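Local coordinates for protein methionyl-tRNA formyltransferase (Clostridium thermocellum, PDB 1ZGH) that probably transfers a formyl group from 10-formyltetrahydrofolate to the methionine carried by initiator methionyl-tRNA, at residues M31-A36 and Y80-H85; T38-I43 and D219-P224; L108-G113 and T190-R195; I144-D149 and K178-Q183. All coordinates share one frame; numbering follows the deposited sequence.

Contact 1 of 4, residues M31-A36 and Y80-H85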
# COMPACT_ATOMS: atom_id res chain seq x y z
N MSE A 31 12.23 18.90 -13.61
CA MSE A 31 10.99 18.91 -12.81
C MSE A 31 11.29 18.48 -11.38
O MSE A 31 11.97 17.49 -11.17
CB MSE A 31 9.93 18.00 -13.44
CG MSE A 31 8.59 17.99 -12.72
SE MSE A 31 7.43 16.50 -13.31
CE MSE A 31 6.67 17.40 -14.85
N ASN A 32 10.80 19.23 -10.41
CA ASN A 32 10.99 18.92 -8.99
C ASN A 32 9.88 17.95 -8.57
O ASN A 32 8.71 18.25 -8.74
CB ASN A 32 10.93 20.19 -8.11
CG ASN A 32 12.09 21.16 -8.34
OD1 ASN A 32 13.17 20.76 -8.78
ND2 ASN A 32 11.87 22.44 -8.03
N ILE A 33 10.24 16.78 -8.04
CA ILE A 33 9.25 15.91 -7.41
C ILE A 33 9.65 15.46 -6.01
O ILE A 33 10.84 15.45 -5.65
CB ILE A 33 8.96 14.65 -8.25
CG1 ILE A 33 10.20 13.77 -8.38
CG2 ILE A 33 8.40 14.99 -9.64
CD1 ILE A 33 9.89 12.37 -8.89
N ILE A 34 8.64 15.07 -5.24
CA ILE A 34 8.87 14.41 -3.98
C ILE A 34 8.28 13.01 -4.10
O ILE A 34 7.18 12.84 -4.61
CB ILE A 34 8.21 15.15 -2.80
CG1 ILE A 34 8.88 16.51 -2.58
CG2 ILE A 34 8.26 14.30 -1.51
CD1 ILE A 34 8.14 17.38 -1.63
N ILE A 35 9.05 12.03 -3.64
CA ILE A 35 8.54 10.69 -3.33
C ILE A 35 8.51 10.50 -1.82
O ILE A 35 9.54 10.39 -1.17
CB ILE A 35 9.38 9.57 -3.99
CG1 ILE A 35 9.53 9.86 -5.49
CG2 ILE A 35 8.71 8.17 -3.77
CD1 ILE A 35 10.28 8.80 -6.27
N ALA A 36 7.30 10.40 -1.28
CA ALA A 36 7.13 10.17 0.15
C ALA A 36 6.66 8.74 0.34
O ALA A 36 5.59 8.36 -0.12
CB ALA A 36 6.15 11.18 0.74
N TYR A 80 4.87 17.33 -8.49
CA TYR A 80 4.10 16.18 -7.98
C TYR A 80 4.69 15.71 -6.67
O TYR A 80 5.92 15.70 -6.49
CB TYR A 80 4.16 14.99 -8.94
CG TYR A 80 3.45 15.22 -10.26
CD1 TYR A 80 2.10 14.87 -10.42
CD2 TYR A 80 4.12 15.78 -11.33
CE1 TYR A 80 1.45 15.07 -11.62
CE2 TYR A 80 3.48 15.99 -12.56
CZ TYR A 80 2.15 15.62 -12.70
OH TYR A 80 1.50 15.84 -13.89
N ILE A 81 3.82 15.29 -5.76
CA ILE A 81 4.26 14.57 -4.57
C ILE A 81 3.62 13.18 -4.71
O ILE A 81 2.41 13.06 -4.82
CB ILE A 81 3.82 15.22 -3.25
CG1 ILE A 81 4.19 16.72 -3.22
CG2 ILE A 81 4.43 14.45 -2.05
CD1 ILE A 81 3.70 17.43 -1.98
N LEU A 82 4.47 12.16 -4.75
CA LEU A 82 4.08 10.80 -5.07
C LEU A 82 4.16 9.97 -3.79
O LEU A 82 5.18 9.98 -3.13
CB LEU A 82 5.05 10.21 -6.12
CG LEU A 82 5.15 11.09 -7.40
CD1 LEU A 82 6.32 10.73 -8.26
CD2 LEU A 82 3.89 10.94 -8.18
N PHE A 83 3.09 9.22 -3.48
CA PHE A 83 3.04 8.41 -2.26
C PHE A 83 2.87 6.90 -2.60
O PHE A 83 1.75 6.44 -2.70
CB PHE A 83 1.85 8.86 -1.41
CG PHE A 83 1.94 10.27 -0.89
CD1 PHE A 83 1.55 11.37 -1.68
CD2 PHE A 83 2.37 10.51 0.40
CE1 PHE A 83 1.60 12.68 -1.18
CE2 PHE A 83 2.45 11.81 0.91
CZ PHE A 83 2.05 12.89 0.13
N PRO A 84 3.96 6.16 -2.89
CA PRO A 84 3.81 4.71 -3.13
C PRO A 84 3.22 3.94 -1.97
O PRO A 84 2.37 3.07 -2.18
CB PRO A 84 5.23 4.26 -3.40
CG PRO A 84 5.92 5.48 -3.91
CD PRO A 84 5.34 6.61 -3.13
N HIS A 85 3.64 4.29 -0.76
CA HIS A 85 3.03 3.83 0.46
C HIS A 85 3.27 4.82 1.59
O HIS A 85 4.40 5.15 1.94
CB HIS A 85 3.59 2.45 0.91
CG HIS A 85 2.89 1.93 2.13
ND1 HIS A 85 3.34 2.16 3.41
CD2 HIS A 85 1.68 1.34 2.26
CE1 HIS A 85 2.48 1.66 4.28
NE2 HIS A 85 1.46 1.16 3.61

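Contact 2 of 4, residues T38-I43 and D219-P224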
# COMPACT_ATOMS: atom_id res chain seq x y z
N THR A 38 7.18 4.80 2.77
CA THR A 38 7.78 3.92 3.74
C THR A 38 7.81 2.49 3.19
O THR A 38 7.28 2.20 2.11
CB THR A 38 7.00 4.00 5.07
OG1 THR A 38 5.69 3.56 4.82
CG2 THR A 38 6.96 5.43 5.54
N LYS A 39 8.45 1.62 3.97
CA LYS A 39 8.76 0.21 3.68
C LYS A 39 10.03 0.10 2.89
O LYS A 39 10.27 0.86 1.94
CB LYS A 39 7.64 -0.55 2.99
CG LYS A 39 6.29 -0.46 3.71
CD LYS A 39 6.30 -1.03 5.16
CE LYS A 39 4.88 -1.24 5.63
NZ LYS A 39 4.77 -1.76 7.04
N SER A 40 10.88 -0.84 3.29
CA SER A 40 12.21 -0.96 2.73
C SER A 40 12.20 -1.06 1.20
O SER A 40 13.03 -0.47 0.53
CB SER A 40 12.92 -2.19 3.36
OG SER A 40 12.24 -3.40 3.06
N TRP A 41 11.26 -1.83 0.63
CA TRP A 41 11.29 -2.07 -0.83
C TRP A 41 10.95 -0.76 -1.60
O TRP A 41 11.51 -0.48 -2.64
CB TRP A 41 10.38 -3.24 -1.24
CG TRP A 41 8.96 -3.12 -0.73
CD1 TRP A 41 7.95 -2.46 -1.33
CD2 TRP A 41 8.44 -3.63 0.50
NE1 TRP A 41 6.80 -2.55 -0.56
CE2 TRP A 41 7.09 -3.24 0.58
CE3 TRP A 41 8.98 -4.41 1.53
CZ2 TRP A 41 6.27 -3.63 1.63
CZ3 TRP A 41 8.19 -4.75 2.59
CH2 TRP A 41 6.85 -4.37 2.63
N ASN A 42 10.03 0.03 -1.05
CA ASN A 42 9.64 1.29 -1.68
C ASN A 42 10.77 2.30 -1.62
O ASN A 42 11.02 3.01 -2.58
CB ASN A 42 8.41 1.90 -0.99
CG ASN A 42 7.12 1.13 -1.28
OD1 ASN A 42 6.86 0.78 -2.42
ND2 ASN A 42 6.34 0.88 -0.25
N ILE A 43 11.45 2.36 -0.49
CA ILE A 43 12.58 3.26 -0.32
C ILE A 43 13.72 2.91 -1.28
O ILE A 43 14.34 3.79 -1.89
CB ILE A 43 13.07 3.27 1.14
CG1 ILE A 43 11.96 3.82 2.06
CG2 ILE A 43 14.36 4.11 1.27
CD1 ILE A 43 12.25 3.58 3.55
N ASP A 219 1.84 -11.47 6.51
CA ASP A 219 3.24 -11.82 6.46
C ASP A 219 3.99 -10.78 5.63
O ASP A 219 4.23 -10.94 4.43
CB ASP A 219 3.37 -13.25 5.93
CG ASP A 219 4.76 -13.82 6.03
OD1 ASP A 219 5.73 -13.14 6.49
OD2 ASP A 219 4.92 -14.99 5.59
N GLY A 220 4.39 -9.70 6.30
CA GLY A 220 5.15 -8.64 5.65
C GLY A 220 5.67 -7.62 6.63
O GLY A 220 5.15 -7.50 7.74
N GLU A 221 6.66 -6.85 6.18
CA GLU A 221 7.40 -5.93 7.02
C GLU A 221 6.44 -5.00 7.71
O GLU A 221 5.66 -4.28 7.06
CB GLU A 221 8.40 -5.16 6.14
CG GLU A 221 9.34 -4.22 6.83
CD GLU A 221 10.23 -3.58 5.80
OE1 GLU A 221 11.09 -4.32 5.21
OE2 GLU A 221 10.00 -2.37 5.56
N GLY A 222 6.49 -5.04 9.05
CA GLY A 222 5.75 -4.09 9.88
C GLY A 222 4.31 -4.51 10.19
O GLY A 222 3.62 -3.77 10.86
N TYR A 223 3.86 -5.68 9.70
CA TYR A 223 2.47 -6.10 9.88
C TYR A 223 2.34 -7.06 11.04
O TYR A 223 3.27 -7.82 11.29
CB TYR A 223 1.91 -6.69 8.56
CG TYR A 223 1.75 -5.62 7.53
CD1 TYR A 223 0.60 -4.83 7.48
CD2 TYR A 223 2.79 -5.33 6.62
CE1 TYR A 223 0.47 -3.80 6.53
CE2 TYR A 223 2.67 -4.31 5.68
CZ TYR A 223 1.50 -3.54 5.64
OH TYR A 223 1.37 -2.50 4.72
N PRO A 224 1.19 -7.02 11.77
CA PRO A 224 0.95 -7.93 12.92
C PRO A 224 0.56 -9.31 12.42
O PRO A 224 -0.54 -9.48 11.86
CB PRO A 224 -0.25 -7.30 13.65
CG PRO A 224 -1.00 -6.54 12.59
CD PRO A 224 0.05 -6.11 11.55

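Contact 3 of 4, residues L108-G113 and T190-R195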
# COMPACT_ATOMS: atom_id res chain seq x y z
N LEU A 108 -11.17 1.62 -7.77
CA LEU A 108 -12.03 2.68 -7.21
C LEU A 108 -13.16 3.07 -8.17
O LEU A 108 -12.93 3.09 -9.38
CB LEU A 108 -11.20 3.92 -6.86
CG LEU A 108 -10.31 3.77 -5.62
CD1 LEU A 108 -9.28 4.90 -5.57
CD2 LEU A 108 -11.15 3.76 -4.37
N PRO A 109 -14.37 3.39 -7.64
CA PRO A 109 -14.78 3.61 -6.23
C PRO A 109 -15.04 2.35 -5.37
O PRO A 109 -15.40 2.49 -4.20
CB PRO A 109 -16.07 4.42 -6.37
CG PRO A 109 -16.68 3.90 -7.64
CD PRO A 109 -15.50 3.61 -8.56
N PHE A 110 -14.84 1.15 -5.92
CA PHE A 110 -14.83 -0.05 -5.08
C PHE A 110 -13.60 -0.01 -4.15
O PHE A 110 -12.48 0.22 -4.60
CB PHE A 110 -14.82 -1.35 -5.91
CG PHE A 110 -14.68 -2.60 -5.08
CD1 PHE A 110 -15.81 -3.19 -4.49
CD2 PHE A 110 -13.44 -3.18 -4.85
CE1 PHE A 110 -15.68 -4.34 -3.69
CE2 PHE A 110 -13.31 -4.34 -4.06
CZ PHE A 110 -14.44 -4.91 -3.49
N GLY A 111 -13.83 -0.21 -2.86
CA GLY A 111 -12.75 -0.41 -1.91
C GLY A 111 -12.02 0.83 -1.49
O GLY A 111 -10.81 0.81 -1.29
N ARG A 112 -12.75 1.93 -1.37
CA ARG A 112 -12.23 3.13 -0.71
C ARG A 112 -11.90 2.79 0.74
O ARG A 112 -12.69 2.10 1.39
CB ARG A 112 -13.28 4.25 -0.75
CG ARG A 112 -13.52 4.87 -2.13
CD ARG A 112 -14.56 5.99 -2.06
NE ARG A 112 -14.79 6.60 -3.37
CZ ARG A 112 -15.88 7.28 -3.72
NH1 ARG A 112 -16.87 7.47 -2.86
NH2 ARG A 112 -16.00 7.78 -4.94
N GLY A 113 -10.76 3.24 1.25
CA GLY A 113 -10.45 3.10 2.69
C GLY A 113 -9.27 2.21 3.03
O GLY A 113 -8.50 1.83 2.16
N THR A 190 -17.78 1.48 -2.39
CA THR A 190 -17.73 0.58 -1.26
C THR A 190 -16.64 1.11 -0.34
O THR A 190 -15.66 1.69 -0.83
CB THR A 190 -17.42 -0.86 -1.71
OG1 THR A 190 -18.62 -1.45 -2.23
CG2 THR A 190 -16.87 -1.71 -0.59
N VAL A 191 -16.80 0.95 0.96
CA VAL A 191 -15.82 1.47 1.89
C VAL A 191 -15.28 0.35 2.78
O VAL A 191 -16.01 -0.41 3.42
CB VAL A 191 -16.29 2.71 2.70
CG1 VAL A 191 -16.94 3.75 1.77
CG2 VAL A 191 -17.25 2.33 3.82
N PHE A 192 -13.96 0.27 2.75
CA PHE A 192 -13.18 -0.63 3.58
C PHE A 192 -12.83 0.09 4.86
O PHE A 192 -12.63 1.31 4.85
CB PHE A 192 -11.86 -0.93 2.88
CG PHE A 192 -11.96 -1.84 1.71
CD1 PHE A 192 -13.09 -2.58 1.44
CD2 PHE A 192 -10.83 -2.03 0.91
CE1 PHE A 192 -13.13 -3.49 0.35
CE2 PHE A 192 -10.84 -2.94 -0.16
CZ PHE A 192 -11.99 -3.69 -0.42
N GLN A 193 -12.67 -0.67 5.94
CA GLN A 193 -12.20 -0.16 7.22
C GLN A 193 -10.79 -0.61 7.52
O GLN A 193 -10.36 -1.70 7.12
CB GLN A 193 -13.11 -0.65 8.32
CG GLN A 193 -14.55 -0.34 8.06
CD GLN A 193 -15.43 -0.51 9.28
OE1 GLN A 193 -16.09 -1.54 9.44
NE2 GLN A 193 -15.45 0.52 10.14
N ARG A 194 -10.07 0.24 8.25
CA ARG A 194 -8.73 -0.05 8.66
C ARG A 194 -8.78 -1.20 9.65
O ARG A 194 -9.62 -1.23 10.53
CB ARG A 194 -8.04 1.18 9.27
CG ARG A 194 -6.52 0.95 9.40
N ARG A 195 -7.93 -2.20 9.47
CA ARG A 195 -7.98 -3.36 10.34
C ARG A 195 -7.11 -3.08 11.57
O ARG A 195 -6.10 -2.41 11.46
CB ARG A 195 -7.57 -4.64 9.56
CG ARG A 195 -8.77 -5.17 8.71
CD ARG A 195 -8.51 -6.41 7.81
NE ARG A 195 -8.35 -7.66 8.59
CZ ARG A 195 -7.20 -8.02 9.15
NH1 ARG A 195 -6.15 -7.27 9.01
NH2 ARG A 195 -7.10 -9.11 9.88

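Contact 4 of 4, residues I144-D149 and K178-Q183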
# COMPACT_ATOMS: atom_id res chain seq x y z
N ILE A 144 -9.14 10.16 -10.54
CA ILE A 144 -8.25 9.04 -10.90
C ILE A 144 -7.45 9.43 -12.13
O ILE A 144 -8.04 9.83 -13.13
CB ILE A 144 -9.07 7.76 -11.22
CG1 ILE A 144 -9.86 7.30 -9.99
CG2 ILE A 144 -8.14 6.64 -11.69
CD1 ILE A 144 -10.99 6.32 -10.30
N PHE A 145 -6.13 9.33 -12.06
CA PHE A 145 -5.26 9.55 -13.21
C PHE A 145 -5.33 8.37 -14.18
O PHE A 145 -5.50 8.58 -15.39
CB PHE A 145 -3.80 9.73 -12.77
CG PHE A 145 -3.53 11.00 -12.01
CD1 PHE A 145 -3.27 12.19 -12.68
CD2 PHE A 145 -3.54 11.00 -10.62
CE1 PHE A 145 -2.99 13.37 -11.97
CE2 PHE A 145 -3.28 12.16 -9.91
CZ PHE A 145 -3.00 13.35 -10.58
N PHE A 146 -5.15 7.16 -13.65
CA PHE A 146 -5.27 5.88 -14.40
C PHE A 146 -4.99 4.67 -13.47
O PHE A 146 -4.63 4.83 -12.30
CB PHE A 146 -4.35 5.85 -15.65
CG PHE A 146 -2.87 6.03 -15.33
CD1 PHE A 146 -2.06 4.93 -15.07
CD2 PHE A 146 -2.29 7.28 -15.31
CE1 PHE A 146 -0.71 5.08 -14.78
CE2 PHE A 146 -0.93 7.44 -15.04
CZ PHE A 146 -0.14 6.34 -14.76
N LYS A 147 -5.19 3.46 -14.01
CA LYS A 147 -5.14 2.21 -13.26
C LYS A 147 -4.26 1.19 -13.95
O LYS A 147 -4.08 1.26 -15.17
CB LYS A 147 -6.54 1.60 -13.11
CG LYS A 147 -7.52 2.46 -12.33
CD LYS A 147 -8.91 1.85 -12.27
CE LYS A 147 -9.88 2.81 -11.60
NZ LYS A 147 -11.23 2.21 -11.43
N ARG A 148 -3.71 0.25 -13.17
CA ARG A 148 -2.97 -0.91 -13.70
C ARG A 148 -3.38 -2.17 -12.94
O ARG A 148 -3.69 -2.08 -11.75
CB ARG A 148 -1.46 -0.70 -13.57
CG ARG A 148 -0.89 0.43 -14.42
CD ARG A 148 -0.92 0.12 -15.91
NE ARG A 148 -0.54 1.29 -16.71
CZ ARG A 148 -1.37 2.07 -17.41
NH1 ARG A 148 -2.68 1.83 -17.46
NH2 ARG A 148 -0.89 3.09 -18.10
N ASP A 149 -3.39 -3.32 -13.61
CA ASP A 149 -3.72 -4.60 -12.97
C ASP A 149 -2.65 -5.08 -11.97
O ASP A 149 -1.44 -4.80 -12.13
CB ASP A 149 -3.91 -5.71 -14.01
CG ASP A 149 -5.12 -5.49 -14.91
OD1 ASP A 149 -6.12 -4.85 -14.49
OD2 ASP A 149 -5.07 -5.97 -16.06
N LYS A 178 3.35 11.83 -19.44
CA LYS A 178 2.12 12.22 -20.09
C LYS A 178 1.37 13.32 -19.35
O LYS A 178 0.62 14.08 -19.96
CB LYS A 178 1.21 11.02 -20.27
CG LYS A 178 1.82 9.92 -21.12
CD LYS A 178 0.80 8.81 -21.34
CE LYS A 178 1.03 8.04 -22.64
NZ LYS A 178 -0.20 7.26 -23.06
N ARG A 179 1.58 13.41 -18.03
CA ARG A 179 0.91 14.40 -17.19
C ARG A 179 -0.61 14.41 -17.45
O ARG A 179 -1.18 15.44 -17.81
CB ARG A 179 1.55 15.80 -17.39
CG ARG A 179 3.01 15.84 -16.95
CD ARG A 179 3.73 17.13 -17.26
NE ARG A 179 3.00 18.33 -16.84
CZ ARG A 179 2.34 19.17 -17.64
NH1 ARG A 179 2.30 18.99 -18.97
NH2 ARG A 179 1.71 20.23 -17.12
N PRO A 180 -1.27 13.25 -17.27
CA PRO A 180 -2.69 13.19 -17.59
C PRO A 180 -3.57 13.93 -16.59
O PRO A 180 -3.20 14.11 -15.43
CB PRO A 180 -2.99 11.69 -17.57
CG PRO A 180 -1.99 11.12 -16.61
CD PRO A 180 -0.75 11.96 -16.78
N VAL A 181 -4.71 14.40 -17.08
CA VAL A 181 -5.71 15.06 -16.27
C VAL A 181 -6.54 13.97 -15.58
O VAL A 181 -7.10 13.12 -16.26
CB VAL A 181 -6.65 15.93 -17.14
CG1 VAL A 181 -7.80 16.50 -16.30
CG2 VAL A 181 -5.86 17.05 -17.84
N PRO A 182 -6.63 14.00 -14.24
CA PRO A 182 -7.35 12.91 -13.56
C PRO A 182 -8.86 13.08 -13.70
O PRO A 182 -9.32 14.20 -13.82
CB PRO A 182 -6.90 13.05 -12.10
CG PRO A 182 -6.62 14.47 -11.93
CD PRO A 182 -6.11 14.99 -13.28
N GLN A 183 -9.61 11.97 -13.69
CA GLN A 183 -11.06 11.99 -13.98
C GLN A 183 -11.89 11.62 -12.75
O GLN A 183 -11.54 10.70 -12.03
CB GLN A 183 -11.37 11.00 -15.10
CG GLN A 183 -10.61 11.24 -16.40
CD GLN A 183 -11.00 12.54 -17.08
OE1 GLN A 183 -12.19 12.84 -17.23
NE2 GLN A 183 -9.99 13.33 -17.49

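Contact 1 of 4, residues M31-A36 and Y80-H85
Ile34 is set between Tyr80 and Leu82 by backbone hydrogen bonds, in the parallel pairing of strands 31-36 and 80-83. Both belong to the sheet of the formyl transferase domain, a Rossmann-like fold. Ile34 N donates to Tyr80 O at 3.1 Å, Leu82 N to Ile34 O at 2.8 Å, and Ala36 N to Leu82 O at 2.8 Å. CA-H...O contacts fill the ladder between them. Near its end Phe83 CA lies 3.3 Å from Ala36 O, with an angle of 162° at the hydrogen.

Apolar packing follows on both faces. On one face Ile34 and Ile81 stand alongside each other, with their CG2 methyls 3.9 Å apart. Further along this face Ala36 CB rests against Phe83 CE2. On the other face Ile33 CD1 meets Leu82 CD1 at 4.0 Å. Ile35 CG2 touches Pro84 CD at 3.8 Å. Helices 40-52 and 156-178 pack over this second face.

The third kind is a Met-aromatic contact. Met31, a selenomethionine here, brings SE to the edge of the Tyr80 ring, 3.9 Å from CD2.

The chemistry is that of a sheet interior. The backbone polar groups pair with each other. On the face of Ile33, Ile35 and Leu82, mostly aliphatic side chains pack between the sheet and the two helices.

Contact 2 of 4, residues T38-I43 and D219-P224
Glu221 reaches from a type II beta turn, Gly220 to Tyr223, and its carboxylate caps the start of helix 40-52 from a distant part of the chain. It takes Ser40 N, just after the N-cap residue Lys39. The contact joins the formyl transferase domain to the C-terminal domain.

The closely packed part is at the indole. Glu221 CB lies 3.6 Å from CZ3 of the buried Trp41, and Lys39 CB lies over one face of that indole, toward the rim. Glu221 N bonds to Glu157 of helix 156-178.

The solvent side is more open but still firmly bonded. Ser40 and Gly222 are exposed. Glu221 is fully extended, with CG anti to the backbone N (chi1 -176°), which carries the carboxylate out to Ser40. OE2 accepts Ser40 N at 2.9 Å and OE1 accepts Ser40 OG at 2.6 Å, both with syn lone pairs. The helix end would probably favour the negative charge. The Lys39 and Glu221 chains run antiparallel to one another, and Lys39 NZ stays 5.5 Å from Glu221 OE2. NZ lies obliquely to the Tyr223 ring. Its bond is to the turn backbone: Lys39 NZ donates to Glu221 O at 2.7 Å, tilted 27° from the carbonyl plane.

Contact 3 of 4, residues L108-G113 and T190-R195
Phe192 packs its ring against the backbone of Gly111 and the ring of Phe110. Its chi1 of -74°, with CG anti to the carbonyl carbon, turns the ring to the 108-113 loop. CB lies 3.5 Å from Arg112 O. CG is already near Gly111 CA. CD2 lies 3.6 Å from Gly111 O. The middle of the ring is covered by Gly111 CA, 3.5 Å from the centroid of the Phe192 ring and 9° off its normal, a CH-pi contact. At the tip, CZ meets Phe110 CE2 at 3.9 Å. The edge of Phe192 points to the face of Phe110 in an offset T-shaped pair, with planes at 83°. Helix 116-122 also touches both rings, through Leu120.

The backbones are tied by three hydrogen bonds. Thr190 N donates to Pro109 O at 3.2 Å. Arg112 N gives a bent bond to Thr190 O at 3.0 Å. Phe192 N gives a short bond of 2.6 Å to Arg112 O. Around these, the Arg112 chain extends away to Gln185. Gly111 O accepts His104 NE2, and Gly113 N donates to Asp140.

Pro109 follows a cis peptide and opens a type II beta turn that ends at Arg112. The sequence recalls the Leu-Pro...Arg-Gly loop of formyltransferases, here weakly paired, in parallel, with residues 191-192.

Contact 4 of 4, residues I144-D149 and K178-Q183
A single antiparallel bridge joins Ile144, on the edge strand 144-151 of the mixed sheet, to Gln183 in the loop that follows helix 156-178. It is a hydrogen-bonded pair. Ile144 N donates to Gln183 O at 2.9 Å and nearly straight, 174° at the hydrogen. Gln183 N returns a 2.7 Å bond to Ile144 O.

Phe145 and two prolines make most of the rest. Pro182 CB sits over the centre of one ring face, 3.8 Å from the Phe145 ring centroid, a CH-pi contact. Pro182 CD also touches Phe145 CE1 at 3.8 Å. Pro180 O comes in the ring plane at the edge, 3.4 Å from Phe145 CD1. The ring is thus met on a face and on an edge by the same short loop.

Phe146 has CG between its backbone N and carbonyl carbon (chi1 59°). This turns its ring edge to Pro180, with Phe146 CD2 4.1 Å from Pro180 CG. Phe146 CD1 lies over one face of the Arg148 guanidinium, toward its rim. Arg148 is salt-bridged to Asp170 and Glu174 of helix 156-178.

Gln183 itself folds back at chi2, and its NE2 bonds Val181 O at 3.1 Å.

Contact 1 is the buried one. Contacts 2 and 4 lie at the surface, and contact 3 is partly buried. Contacts 1 and 4 both reach the same mixed sheet. Contact 1 is a regular parallel strand pair inside it; contact 4 ties a loop to its outermost strand by a lone bridge. Contact 2 joins two domains and relies on a carboxylate and a lysine bonded to backbone and hydroxyl groups. Contact 3 mixes backbone bonds with two rings; contact 4 uses rings against prolines. Neighbours also touch. His85 O of contact 1 probably bonds Thr38 N of contact 2. Leu108 O of contact 3 probably accepts Lys147 NZ of contact 4. Tyr80 of contact 1 packs on Arg179 of contact 4.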